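Side-chain contacts in M157 (Murid herpesvirus 1, PDB 2NYK), which serves as a viral MHC class I-like ligand for Ly49 receptors of natural killer cells: residues 37-42 with 74-79; 47-52 with 222-227; 80-85 with 99-104; 194-199 with 241-246. The protein carries 1 engineered substitution. All coordinates share one frame; numbering follows the deposited sequence.

Contact 1: 37-42 with 74-79; sequences RTISVD and VFLDIQ
In the MHC class I-like platform of M157, helix 71-90 lies over an antiparallel sheet, and Leu-76 on its underside meets Arg-37 and Ile-39 of strand 35-41. The two short axes approach to 9.2 Å, and the chain directions run 140° apart. Leu-76 carries the contact with three different atoms. Its CD1 rests against Ile-39, 3.7 Å from Ile-39 CG1 and slightly farther from Ile-39 CD1, the two side chains meeting at a slant. The CG1 branch of Ile-39 stands anti to its carbonyl carbon (chi1 -62°) and continues extended to CD1, which carries this arm up toward the helix. The other methyl, Leu-76 CD2, reaches the strand backbone 4.0 Å from Thr-38 O. Nearer the helix backbone, Leu-76 CB takes the aliphatic part of Arg-37, with Arg-37 CD 4.0 Å away and CG scarcely farther. Arg-37 then bends at chi3 (-77°), and its guanidinium turns along the flank of the helix, where NH1 stops 4.8 Å from Asp-77 OD2, close enough that the opposite charges may attract but short of a salt bridge. Trp-50 on the adjoining strand forms a cation-pi interaction with Arg-37 and also packs on Leu-76, so the leucine is held from both strands; Val-27 adds a further apolar neighbour. No hydrogen bond joins helix and strand here: cohesion comes from buried hydrocarbon, with the arginine contributing its methylenes to the apolar layer while its charge is directed to an aromatic ring.

Contact 2: 47-52 with 222-227; sequences VVVWDV and STVDCQ
Val-224 has chi1 -65°, which sets CG1 anti to its own carbonyl carbon, while Val-49 at chi1 177° places CG2 in the equivalent position; these two methyls meet across the contact, Val-49 CG2 lying 3.8 Å from Val-224 CG1. The side chains slant past one another. Val-224 also settles on the backbone of the first segment: its CB is 3.5 Å from Val-47 O, and CG1 touches the same carbonyl group. The isopropyl group thus covers the peptide between Val-47 and Val-48, where these residues form a classic beta bulge opposite Ile-39 and the strand turns a corner. No hydrogen bond crosses the contact. The loop that presents Val-224 is braced from within by Thr-223, whose OG1 accepts from two backbone amides, Asp-225 N at 3.1 Å in an ST turn and Cys-226 N at 3.2 Å in an ST motif. Both bonds are bent. One hydroxyl oxygen thus holds the turn 223-226 in which the valine sits. The contact joins the platform sheet to the 222-227 loop of the second sheet, between strands 217-222 and 227-233. Asp-225 OD1 adds a hydrogen bond to Lys-61 N. Strand 35-41 lies along one edge of strand 46-51 and the short strand 58-59 along the other, while Trp-164 of helix 157-173 packs on Val-47 and Val-48.

Contact 3: 80-85 with 99-104; sequences KMRLNN and VRYACL
Val-99, on strand 96-106, meets Leu-83 of helix 71-90 where that helix spans the platform sheet of this MHC class I-like fold. Its CG1 fits against the fork of the leucine, 3.8 Å from Leu-83 CD1 and 3.9 Å from Leu-83 CD2. A chi1 of 61° puts this methyl between the backbone N and the carbonyl carbon of Val-99, leaving Val-99 CG2 obliquely near the guanidinium, 4.5 Å from Arg-82 NH1. The leucine end is buried and its side-chain contact is apolar. Two residues on, Tyr-101 sends its ring in the same general direction, crossing the extended Arg-82 side chain at about a right angle, with ring and guanidinium planes 53° apart. Its OH is 3.7 Å from Arg-82 NH1, and a water joins the two groups. The firm direct partner of Arg-82 NH1 is Gln-79 OE1, one helical turn earlier, so this nitrogen serves both an intrahelical hydrogen bond and the water. Phe-75 meets the tyrosine ring edge-to-face, and Thr-150 and Ile-153 of helix 148-154 touch it as well. Farther along, Cys-103 forms a disulfide with Cys-112 of the next strand and packs against Ile-153, beyond the helix segment. Polar and apolar pairs are thus separated along the strand. In the bridge itself the water makes a short hydrogen bond with Tyr-101 OH and accepts from Arg-82 NH1 at 3.1 Å.

Contact 4: 194-199 with 241-246; sequences CVVTSR and CYVTSS
The disulfide of Cys-194 and Cys-241 links strands 192-198 and 241-245, which are not hydrogen-bonded neighbours but face one another across the two layers of the domain. It is consistent with the cross-layer disulfide of an immunoglobulin-like beta sandwich, as in the alpha3 domain of MHC class I proteins. The sulfurs, Cys-194 SG and Cys-241 SG, are 2.0 Å apart, and the torsion about the S-S bond is -89°, close to the unstrained right angle. Each SG stands anti to its own backbone N, chi1 -168° in Cys-194 and 178° in Cys-241, which points both sulfurs into the packed interior between the strands. Two residues on, Val-196 and Val-243 reach toward each other tip to tip, touching through their CG2 methyls at 3.8 Å. The backbones draw apart in that direction: CA of Cys-194 and CA of Cys-241 are 6.5 Å apart, against 8.0 Å between CA of Val-196 and CA of Val-243. Between cysteine and valine, Val-195 and Tyr-242 point away from the opposite strand at CB. Beyond the valines the direct contact ends, and Arg-199 and Ser-246, at the far ends of the segments, are exposed and well separated. Around the closed end, Val-182 of strand 181-186 touches Cys-194 and Val-196, Val-206 of strand 204-208 packs on Val-196 and Cys-241, and Trp-249 of strand 249-253 lies against Val-243.

How the contacts relate
Contacts 1 and 3 share helix 71-90 and the sheet beneath it, their centres about 7 Å apart; both are buried, yet contact 1 is held mainly by hydrocarbon where contact 3 adds a water-mediated polar link. Contact 2, only partly buried, reaches the same sheet through strand 46-51, which pairs with strand 35-41 of contact 1, and joins it to a loop of the second sheet. That loop leads on to contact 4, for Gln-227 N probably bonds to Ser-198 O at 2.8 Å. Contact 4 lies in the other domain, its centre about 28 Å from that of contact 1, and is the only one of the four closed by a covalent bond.

Contact 1: 37-42 with 74-79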
loop_
_atom_site.group_PDB
_atom_site.type_symbol
_atom_site.label_atom_id
_atom_site.label_comp_id
_atom_site.label_asym_id
_atom_site.label_seq_id
_atom_site.Cartn_x
_atom_site.Cartn_y
_atom_site.Cartn_z
ATOM N N ARG A 37 12.551 2.687 -2.411
ATOM C CA ARG A 37 12.046 2.909 -1.054
ATOM C C ARG A 37 10.567 3.208 -1.168
ATOM O O ARG A 37 10.160 3.999 -2.026
ATOM C CB ARG A 37 12.743 4.119 -0.412
ATOM C CG ARG A 37 14.202 3.899 -0.063
ATOM C CD ARG A 37 14.902 5.240 0.063
ATOM N NE ARG A 37 15.202 5.824 -1.243
ATOM C CZ ARG A 37 15.503 7.105 -1.460
ATOM N NH1 ARG A 37 15.518 7.992 -0.458
ATOM N NH2 ARG A 37 15.791 7.499 -2.691
ATOM N N THR A 38 9.764 2.615 -0.291
ATOM C CA THR A 38 8.317 2.811 -0.340
ATOM C C THR A 38 7.682 2.875 1.041
ATOM O O THR A 38 8.219 2.353 2.024
ATOM C CB THR A 38 7.571 1.694 -1.129
ATOM O OG1 THR A 38 7.696 0.453 -0.432
ATOM C CG2 THR A 38 8.108 1.540 -2.534
ATOM N N ILE A 39 6.534 3.530 1.101
ATOM C CA ILE A 39 5.748 3.576 2.322
ATOM C C ILE A 39 4.344 3.186 1.916
ATOM O O ILE A 39 3.819 3.714 0.931
ATOM C CB ILE A 39 5.715 4.977 2.956
ATOM C CG1 ILE A 39 7.116 5.452 3.363
ATOM C CG2 ILE A 39 4.781 4.986 4.215
ATOM C CD1 ILE A 39 7.099 6.880 3.794
ATOM N N SER A 40 3.739 2.284 2.695
ATOM C CA SER A 40 2.361 1.870 2.506
ATOM C C SER A 40 1.714 2.023 3.875
ATOM O O SER A 40 2.423 2.117 4.892
ATOM C CB SER A 40 2.309 0.393 2.089
ATOM O OG SER A 40 3.277 0.152 1.057
ATOM N N VAL A 41 0.384 2.022 3.915
ATOM C CA VAL A 41 -0.303 2.104 5.179
ATOM C C VAL A 41 -1.384 1.060 5.154
ATOM O O VAL A 41 -1.911 0.746 4.087
ATOM C CB VAL A 41 -0.940 3.484 5.451
ATOM C CG1 VAL A 41 0.129 4.593 5.475
ATOM C CG2 VAL A 41 -2.015 3.787 4.405
ATOM N N ASP A 42 -1.695 0.546 6.334
ATOM C CA ASP A 42 -2.746 -0.453 6.526
ATOM C C ASP A 42 -2.621 -1.660 5.622
ATOM O O ASP A 42 -3.618 -2.190 5.126
ATOM C CB ASP A 42 -4.132 0.197 6.435
ATOM C CG ASP A 42 -4.500 0.888 7.717
ATOM O OD1 ASP A 42 -3.831 0.580 8.724
ATOM O OD2 ASP A 42 -5.436 1.712 7.745
ATOM N N VAL A 74 14.047 9.759 6.480
ATOM C CA VAL A 74 15.319 9.449 7.121
ATOM C C VAL A 74 15.407 7.966 7.503
ATOM O O VAL A 74 16.451 7.351 7.308
ATOM C CB VAL A 74 15.556 10.368 8.355
ATOM C CG1 VAL A 74 16.736 9.891 9.203
ATOM C CG2 VAL A 74 15.770 11.824 7.901
ATOM N N PHE A 75 14.323 7.392 8.037
ATOM C CA PHE A 75 14.305 5.961 8.363
ATOM C C PHE A 75 14.682 5.122 7.135
ATOM O O PHE A 75 15.551 4.257 7.197
ATOM C CB PHE A 75 12.932 5.527 8.896
ATOM C CG PHE A 75 12.874 4.076 9.242
ATOM C CD1 PHE A 75 13.415 3.616 10.440
ATOM C CD2 PHE A 75 12.340 3.154 8.346
ATOM C CE1 PHE A 75 13.425 2.280 10.742
ATOM C CE2 PHE A 75 12.302 1.802 8.675
ATOM C CZ PHE A 75 12.841 1.367 9.859
ATOM N N LEU A 76 14.047 5.415 6.010
ATOM C CA LEU A 76 14.275 4.686 4.762
ATOM C C LEU A 76 15.681 4.911 4.201
ATOM O O LEU A 76 16.300 3.984 3.673
ATOM C CB LEU A 76 13.242 5.143 3.734
ATOM C CG LEU A 76 11.816 4.682 4.058
ATOM C CD1 LEU A 76 10.798 5.434 3.224
ATOM C CD2 LEU A 76 11.687 3.192 3.841
ATOM N N ASP A 77 16.161 6.151 4.313
ATOM C CA ASP A 77 17.514 6.531 3.887
ATOM C C ASP A 77 18.567 5.757 4.669
ATOM O O ASP A 77 19.479 5.202 4.096
ATOM C CB ASP A 77 17.719 8.048 4.061
ATOM C CG ASP A 77 18.987 8.550 3.384
ATOM O OD1 ASP A 77 19.605 9.502 3.906
ATOM O OD2 ASP A 77 19.370 7.992 2.342
ATOM N N ILE A 78 18.411 5.706 5.982
ATOM C CA ILE A 78 19.291 4.928 6.841
ATOM C C ILE A 78 19.272 3.425 6.508
ATOM O O ILE A 78 20.330 2.800 6.434
ATOM C CB ILE A 78 18.960 5.142 8.331
ATOM C CG1 ILE A 78 19.288 6.591 8.750
ATOM C CG2 ILE A 78 19.702 4.115 9.185
ATOM C CD1 ILE A 78 19.003 6.894 10.222
ATOM N N GLN A 79 18.081 2.851 6.317
ATOM C CA GLN A 79 17.980 1.447 5.901
ATOM C C GLN A 79 18.655 1.218 4.544
ATOM O O GLN A 79 19.402 0.258 4.372
ATOM C CB GLN A 79 16.505 0.992 5.840
ATOM C CG GLN A 79 15.774 0.948 7.192
ATOM C CD GLN A 79 16.451 0.055 8.223
ATOM O OE1 GLN A 79 17.094 -0.935 7.881
ATOM N NE2 GLN A 79 16.302 0.403 9.496
#

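Contact 2: 47-52 with 222-227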
loop_
_atom_site.group_PDB
_atom_site.type_symbol
_atom_site.label_atom_id
_atom_site.label_comp_id
_atom_site.label_asym_id
_atom_site.label_seq_id
_atom_site.Cartn_x
_atom_site.Cartn_y
_atom_site.Cartn_z
ATOM N N VAL A 47 1.890 4.266 -0.955
ATOM C CA VAL A 47 1.364 5.629 -1.167
ATOM C C VAL A 47 2.503 6.658 -1.337
ATOM O O VAL A 47 2.265 7.837 -1.660
ATOM C CB VAL A 47 0.399 6.035 -0.033
ATOM C CG1 VAL A 47 -0.890 5.188 -0.114
ATOM C CG2 VAL A 47 1.060 5.907 1.314
ATOM N N VAL A 48 3.734 6.191 -1.127
ATOM C CA VAL A 48 4.952 7.000 -1.342
ATOM C C VAL A 48 6.024 6.092 -1.920
ATOM O O VAL A 48 6.324 5.030 -1.342
ATOM C CB VAL A 48 5.503 7.621 -0.008
ATOM C CG1 VAL A 48 6.757 8.508 -0.315
ATOM C CG2 VAL A 48 4.450 8.457 0.693
ATOM N N VAL A 49 6.592 6.487 -3.066
ATOM C CA VAL A 49 7.582 5.669 -3.776
ATOM C C VAL A 49 8.810 6.510 -4.177
ATOM O O VAL A 49 8.652 7.541 -4.829
ATOM C CB VAL A 49 6.992 5.027 -5.067
ATOM C CG1 VAL A 49 8.069 4.245 -5.829
ATOM C CG2 VAL A 49 5.802 4.092 -4.731
ATOM N N TRP A 50 10.005 6.062 -3.773
ATOM C CA TRP A 50 11.274 6.653 -4.229
ATOM C C TRP A 50 11.946 5.660 -5.153
ATOM O O TRP A 50 12.447 4.631 -4.696
ATOM C CB TRP A 50 12.230 6.896 -3.065
ATOM C CG TRP A 50 12.006 8.108 -2.264
ATOM C CD1 TRP A 50 12.538 9.339 -2.494
ATOM C CD2 TRP A 50 11.250 8.213 -1.044
ATOM N NE1 TRP A 50 12.139 10.211 -1.521
ATOM C CE2 TRP A 50 11.348 9.549 -0.614
ATOM C CE3 TRP A 50 10.477 7.312 -0.289
ATOM C CZ2 TRP A 50 10.698 10.019 0.544
ATOM C CZ3 TRP A 50 9.853 7.771 0.868
ATOM C CH2 TRP A 50 9.958 9.116 1.269
ATOM N N ASP A 51 11.952 5.976 -6.445
ATOM C CA ASP A 51 12.643 5.185 -7.466
ATOM C C ASP A 51 14.055 5.681 -7.765
ATOM O O ASP A 51 14.360 6.864 -7.607
ATOM C CB ASP A 51 11.821 5.160 -8.762
ATOM C CG ASP A 51 10.732 4.107 -8.733
ATOM O OD1 ASP A 51 11.061 2.937 -8.429
ATOM O OD2 ASP A 51 9.555 4.435 -9.010
ATOM N N VAL A 52 14.904 4.763 -8.221
ATOM C CA VAL A 52 16.281 5.076 -8.605
ATOM C C VAL A 52 16.377 6.201 -9.648
ATOM O O VAL A 52 15.468 6.389 -10.467
ATOM C CB VAL A 52 17.020 3.812 -9.113
ATOM C CG1 VAL A 52 16.377 3.269 -10.409
ATOM C CG2 VAL A 52 18.508 4.112 -9.322
ATOM N N SER A 222 -1.535 0.603 -11.131
ATOM C CA SER A 222 -1.627 1.376 -9.908
ATOM C C SER A 222 -0.573 2.468 -9.877
ATOM O O SER A 222 0.515 2.324 -10.451
ATOM C CB SER A 222 -1.495 0.474 -8.680
ATOM O OG SER A 222 -0.161 0.036 -8.493
ATOM N N THR A 223 -0.938 3.567 -9.237
ATOM C CA THR A 223 -0.037 4.679 -8.957
ATOM C C THR A 223 -0.221 4.969 -7.465
ATOM O O THR A 223 -1.075 4.368 -6.828
ATOM C CB THR A 223 -0.410 5.938 -9.789
ATOM O OG1 THR A 223 -1.714 6.384 -9.399
ATOM C CG2 THR A 223 -0.420 5.624 -11.278
ATOM N N VAL A 224 0.558 5.878 -6.895
ATOM C CA VAL A 224 0.355 6.235 -5.491
ATOM C C VAL A 224 -1.061 6.822 -5.278
ATOM O O VAL A 224 -1.584 6.872 -4.142
ATOM C CB VAL A 224 1.463 7.172 -4.969
ATOM C CG1 VAL A 224 2.827 6.437 -4.976
ATOM C CG2 VAL A 224 1.535 8.480 -5.796
ATOM N N ASP A 225 -1.681 7.246 -6.379
ATOM C CA ASP A 225 -2.985 7.906 -6.323
ATOM C C ASP A 225 -4.222 7.054 -6.600
ATOM O O ASP A 225 -5.311 7.431 -6.190
ATOM C CB ASP A 225 -2.991 9.146 -7.219
ATOM C CG ASP A 225 -2.171 10.259 -6.637
ATOM O OD1 ASP A 225 -2.407 10.626 -5.472
ATOM O OD2 ASP A 225 -1.268 10.749 -7.319
ATOM N N CYS A 226 -4.088 5.951 -7.323
ATOM C CA CYS A 226 -5.257 5.146 -7.634
ATOM C C CYS A 226 -4.931 3.758 -8.170
ATOM O O CYS A 226 -3.813 3.469 -8.555
ATOM C CB CYS A 226 -6.168 5.866 -8.638
ATOM S SG CYS A 226 -5.490 5.973 -10.274
ATOM N N GLN A 227 -5.935 2.900 -8.184
ATOM C CA GLN A 227 -5.762 1.557 -8.716
ATOM C C GLN A 227 -6.792 1.342 -9.782
ATOM O O GLN A 227 -7.967 1.687 -9.605
ATOM C CB GLN A 227 -5.976 0.527 -7.636
ATOM C CG GLN A 227 -5.133 0.672 -6.383
ATOM C CD GLN A 227 -5.457 -0.438 -5.434
ATOM O OE1 GLN A 227 -5.235 -1.620 -5.736
ATOM N NE2 GLN A 227 -6.063 -0.085 -4.311
#

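Contact 3: 80-85 with 99-104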
loop_
_atom_site.group_PDB
_atom_site.type_symbol
_atom_site.label_atom_id
_atom_site.label_comp_id
_atom_site.label_asym_id
_atom_site.label_seq_id
_atom_site.Cartn_x
_atom_site.Cartn_y
_atom_site.Cartn_z
ATOM N N LYS A 80 18.406 2.098 3.583
ATOM C CA LYS A 80 19.075 1.980 2.300
ATOM C C LYS A 80 20.603 1.944 2.448
ATOM O O LYS A 80 21.246 1.052 1.897
ATOM C CB LYS A 80 18.644 3.081 1.336
ATOM C CG LYS A 80 18.872 2.686 -0.112
ATOM C CD LYS A 80 18.499 3.775 -1.096
ATOM C CE LYS A 80 19.568 4.838 -1.162
ATOM N NZ LYS A 80 19.283 5.826 -2.232
ATOM N N MET A 81 21.171 2.884 3.201
ATOM C CA MET A 81 22.630 2.930 3.405
ATOM C C MET A 81 23.135 1.660 4.075
ATOM O O MET A 81 24.174 1.116 3.687
ATOM C CB MET A 81 23.039 4.152 4.232
ATOM C CG MET A 81 22.738 5.468 3.538
ATOM S SD MET A 81 23.357 6.932 4.382
ATOM C CE MET A 81 22.340 6.987 5.856
ATOM N N ARG A 82 22.381 1.199 5.067
ATOM C CA ARG A 82 22.662 -0.040 5.775
ATOM C C ARG A 82 22.728 -1.247 4.846
ATOM O O ARG A 82 23.648 -2.064 4.958
ATOM C CB ARG A 82 21.586 -0.273 6.823
ATOM C CG ARG A 82 21.741 -1.522 7.628
ATOM C CD ARG A 82 20.436 -1.798 8.308
ATOM N NE ARG A 82 20.511 -2.928 9.214
ATOM C CZ ARG A 82 19.455 -3.645 9.588
ATOM N NH1 ARG A 82 18.239 -3.339 9.128
ATOM N NH2 ARG A 82 19.620 -4.669 10.420
ATOM N N LEU A 83 21.746 -1.360 3.949
ATOM C CA LEU A 83 21.688 -2.471 2.995
ATOM C C LEU A 83 22.822 -2.410 1.972
ATOM O O LEU A 83 23.386 -3.444 1.627
ATOM C CB LEU A 83 20.339 -2.535 2.274
ATOM C CG LEU A 83 19.005 -2.691 3.018
ATOM C CD1 LEU A 83 17.963 -3.160 2.029
ATOM C CD2 LEU A 83 19.073 -3.636 4.227
ATOM N N ASN A 84 23.137 -1.209 1.489
ATOM C CA ASN A 84 24.287 -0.983 0.596
ATOM C C ASN A 84 25.565 -1.497 1.219
ATOM O O ASN A 84 26.365 -2.146 0.551
ATOM C CB ASN A 84 24.482 0.504 0.301
ATOM C CG ASN A 84 23.389 1.075 -0.566
ATOM O OD1 ASN A 84 23.006 0.487 -1.576
ATOM N ND2 ASN A 84 22.894 2.249 -0.192
ATOM N N ASN A 85 25.751 -1.187 2.501
ATOM C CA ASN A 85 26.890 -1.670 3.271
ATOM C C ASN A 85 26.944 -3.181 3.352
ATOM O O ASN A 85 28.008 -3.765 3.176
ATOM C CB ASN A 85 26.890 -1.085 4.683
ATOM C CG ASN A 85 27.569 0.263 4.752
ATOM O OD1 ASN A 85 27.305 1.156 3.925
ATOM N ND2 ASN A 85 28.449 0.426 5.748
ATOM N N VAL A 99 14.545 -5.046 2.829
ATOM C CA VAL A 99 14.115 -5.000 4.224
ATOM C C VAL A 99 12.713 -4.402 4.285
ATOM O O VAL A 99 12.416 -3.459 3.554
ATOM C CB VAL A 99 15.115 -4.236 5.135
ATOM C CG1 VAL A 99 15.283 -2.745 4.688
ATOM C CG2 VAL A 99 14.701 -4.311 6.600
ATOM N N ARG A 100 11.862 -4.958 5.149
ATOM C CA ARG A 100 10.503 -4.457 5.332
ATOM C C ARG A 100 10.121 -4.365 6.809
ATOM O O ARG A 100 10.179 -5.361 7.519
ATOM C CB ARG A 100 9.507 -5.380 4.616
ATOM C CG ARG A 100 8.037 -4.919 4.677
ATOM C CD ARG A 100 7.135 -6.011 4.024
ATOM N NE ARG A 100 5.701 -5.696 4.109
ATOM C CZ ARG A 100 5.079 -4.758 3.382
ATOM N NH1 ARG A 100 5.751 -4.014 2.510
ATOM N NH2 ARG A 100 3.778 -4.546 3.532
ATOM N N TYR A 101 9.728 -3.173 7.257
ATOM C CA TYR A 101 9.246 -2.988 8.623
ATOM C C TYR A 101 7.747 -2.844 8.521
ATOM O O TYR A 101 7.249 -1.889 7.909
ATOM C CB TYR A 101 9.832 -1.734 9.260
ATOM C CG TYR A 101 11.279 -1.870 9.717
ATOM C CD1 TYR A 101 12.319 -1.980 8.795
ATOM C CD2 TYR A 101 11.591 -1.918 11.078
ATOM C CE1 TYR A 101 13.646 -2.132 9.211
ATOM C CE2 TYR A 101 12.926 -2.062 11.509
ATOM C CZ TYR A 101 13.928 -2.164 10.569
ATOM O OH TYR A 101 15.236 -2.306 10.981
ATOM N N ALA A 102 7.031 -3.803 9.083
ATOM C CA ALA A 102 5.579 -3.771 9.077
ATOM C C ALA A 102 5.173 -3.444 10.510
ATOM O O ALA A 102 5.283 -4.294 11.427
ATOM C CB ALA A 102 5.039 -5.123 8.625
ATOM N N CYS A 103 4.731 -2.202 10.702
ATOM C CA CYS A 103 4.521 -1.655 12.048
ATOM C C CYS A 103 3.055 -1.337 12.356
ATOM O O CYS A 103 2.356 -0.736 11.534
ATOM C CB CYS A 103 5.357 -0.384 12.228
ATOM S SG CYS A 103 7.118 -0.631 11.988
ATOM N N LEU A 104 2.621 -1.738 13.546
ATOM C CA LEU A 104 1.302 -1.428 14.041
ATOM C C LEU A 104 1.416 -0.300 15.043
ATOM O O LEU A 104 2.164 -0.410 16.008
ATOM C CB LEU A 104 0.696 -2.657 14.732
ATOM C CG LEU A 104 -0.609 -2.509 15.534
ATOM C CD1 LEU A 104 -1.803 -2.091 14.666
ATOM C CD2 LEU A 104 -0.921 -3.821 16.262
HETATM O O HOH W 1 16.474 -4.490 11.397
#

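Contact 4: 194-199 with 241-246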
loop_
_atom_site.group_PDB
_atom_site.type_symbol
_atom_site.label_atom_id
_atom_site.label_comp_id
_atom_site.label_asym_id
_atom_site.label_seq_id
_atom_site.Cartn_x
_atom_site.Cartn_y
_atom_site.Cartn_z
ATOM N N CYS A 194 -14.597 -5.363 -17.530
ATOM C CA CYS A 194 -14.933 -4.702 -16.279
ATOM C C CYS A 194 -13.711 -3.966 -15.745
ATOM O O CYS A 194 -12.706 -4.592 -15.406
ATOM C CB CYS A 194 -15.460 -5.706 -15.255
ATOM S SG CYS A 194 -16.204 -4.887 -13.841
ATOM N N VAL A 195 -13.798 -2.638 -15.717
ATOM C CA VAL A 195 -12.722 -1.786 -15.244
ATOM C C VAL A 195 -13.154 -1.158 -13.926
ATOM O O VAL A 195 -14.129 -0.398 -13.878
ATOM C CB VAL A 195 -12.371 -0.666 -16.258
ATOM C CG1 VAL A 195 -11.248 0.199 -15.721
ATOM C CG2 VAL A 195 -12.028 -1.250 -17.636
ATOM N N VAL A 196 -12.433 -1.487 -12.854
ATOM C CA VAL A 196 -12.726 -0.934 -11.531
ATOM C C VAL A 196 -11.641 0.051 -11.096
ATOM O O VAL A 196 -10.475 -0.304 -11.080
ATOM C CB VAL A 196 -12.904 -2.075 -10.499
ATOM C CG1 VAL A 196 -13.179 -1.525 -9.100
ATOM C CG2 VAL A 196 -14.043 -2.991 -10.938
ATOM N N THR A 197 -12.054 1.280 -10.762
ATOM C CA THR A 197 -11.194 2.384 -10.348
ATOM C C THR A 197 -11.414 2.745 -8.886
ATOM O O THR A 197 -12.561 2.933 -8.426
ATOM C CB THR A 197 -11.460 3.652 -11.230
ATOM O OG1 THR A 197 -11.318 3.300 -12.610
ATOM C CG2 THR A 197 -10.463 4.769 -10.907
ATOM N N SER A 198 -10.311 2.823 -8.143
ATOM C CA SER A 198 -10.354 3.187 -6.744
ATOM C C SER A 198 -9.285 4.190 -6.451
ATOM O O SER A 198 -8.161 4.081 -6.939
ATOM C CB SER A 198 -10.143 1.933 -5.878
ATOM O OG SER A 198 -10.068 2.265 -4.510
ATOM N N ARG A 199 -9.626 5.181 -5.631
ATOM C CA ARG A 199 -8.678 6.182 -5.239
ATOM C C ARG A 199 -8.061 5.818 -3.885
ATOM O O ARG A 199 -7.419 6.629 -3.266
ATOM C CB ARG A 199 -9.339 7.567 -5.191
ATOM C CG ARG A 199 -9.895 8.017 -6.555
ATOM C CD ARG A 199 -10.072 9.524 -6.634
ATOM N NE ARG A 199 -10.840 10.062 -5.508
ATOM C CZ ARG A 199 -10.941 11.359 -5.204
ATOM N NH1 ARG A 199 -10.340 12.277 -5.954
ATOM N NH2 ARG A 199 -11.665 11.744 -4.160
ATOM N N CYS A 241 -20.223 -8.469 -12.720
ATOM C CA CYS A 241 -18.847 -8.133 -12.337
ATOM C C CYS A 241 -18.849 -7.924 -10.832
ATOM O O CYS A 241 -19.582 -7.085 -10.314
ATOM C CB CYS A 241 -18.360 -6.873 -13.057
ATOM S SG CYS A 241 -16.687 -6.368 -12.576
ATOM N N TYR A 242 -18.062 -8.735 -10.146
ATOM C CA TYR A 242 -17.943 -8.690 -8.693
ATOM C C TYR A 242 -16.679 -7.938 -8.270
ATOM O O TYR A 242 -15.616 -8.061 -8.885
ATOM C CB TYR A 242 -17.900 -10.104 -8.108
ATOM C CG TYR A 242 -19.162 -10.906 -8.364
ATOM C CD1 TYR A 242 -19.352 -11.562 -9.582
ATOM C CD2 TYR A 242 -20.161 -11.000 -7.397
ATOM C CE1 TYR A 242 -20.508 -12.303 -9.833
ATOM C CE2 TYR A 242 -21.331 -11.742 -7.636
ATOM C CZ TYR A 242 -21.491 -12.388 -8.859
ATOM O OH TYR A 242 -22.628 -13.117 -9.121
ATOM N N VAL A 243 -16.826 -7.165 -7.206
ATOM C CA VAL A 243 -15.719 -6.447 -6.629
ATOM C C VAL A 243 -15.633 -6.816 -5.170
ATOM O O VAL A 243 -16.555 -6.569 -4.415
ATOM C CB VAL A 243 -15.903 -4.931 -6.748
ATOM C CG1 VAL A 243 -14.702 -4.218 -6.148
ATOM C CG2 VAL A 243 -16.131 -4.520 -8.209
ATOM N N THR A 244 -14.499 -7.382 -4.775
ATOM C CA THR A 244 -14.301 -7.804 -3.395
ATOM C C THR A 244 -13.143 -7.028 -2.804
ATOM O O THR A 244 -12.026 -7.059 -3.335
ATOM C CB THR A 244 -14.044 -9.343 -3.288
ATOM O OG1 THR A 244 -15.024 -10.049 -4.064
ATOM C CG2 THR A 244 -14.096 -9.811 -1.833
ATOM N N SER A 245 -13.426 -6.347 -1.698
ATOM C CA SER A 245 -12.466 -5.495 -1.009
ATOM C C SER A 245 -11.855 -6.134 0.247
ATOM O O SER A 245 -12.555 -6.760 1.043
ATOM C CB SER A 245 -13.139 -4.185 -0.628
ATOM O OG SER A 245 -12.266 -3.380 0.132
ATOM N N SER A 246 -10.545 -5.936 0.418
ATOM C CA SER A 246 -9.822 -6.315 1.648
ATOM C C SER A 246 -10.451 -5.676 2.886
ATOM O O SER A 246 -10.302 -6.178 4.001
ATOM C CB SER A 246 -8.365 -5.880 1.559
ATOM O OG SER A 246 -7.667 -6.761 0.686
#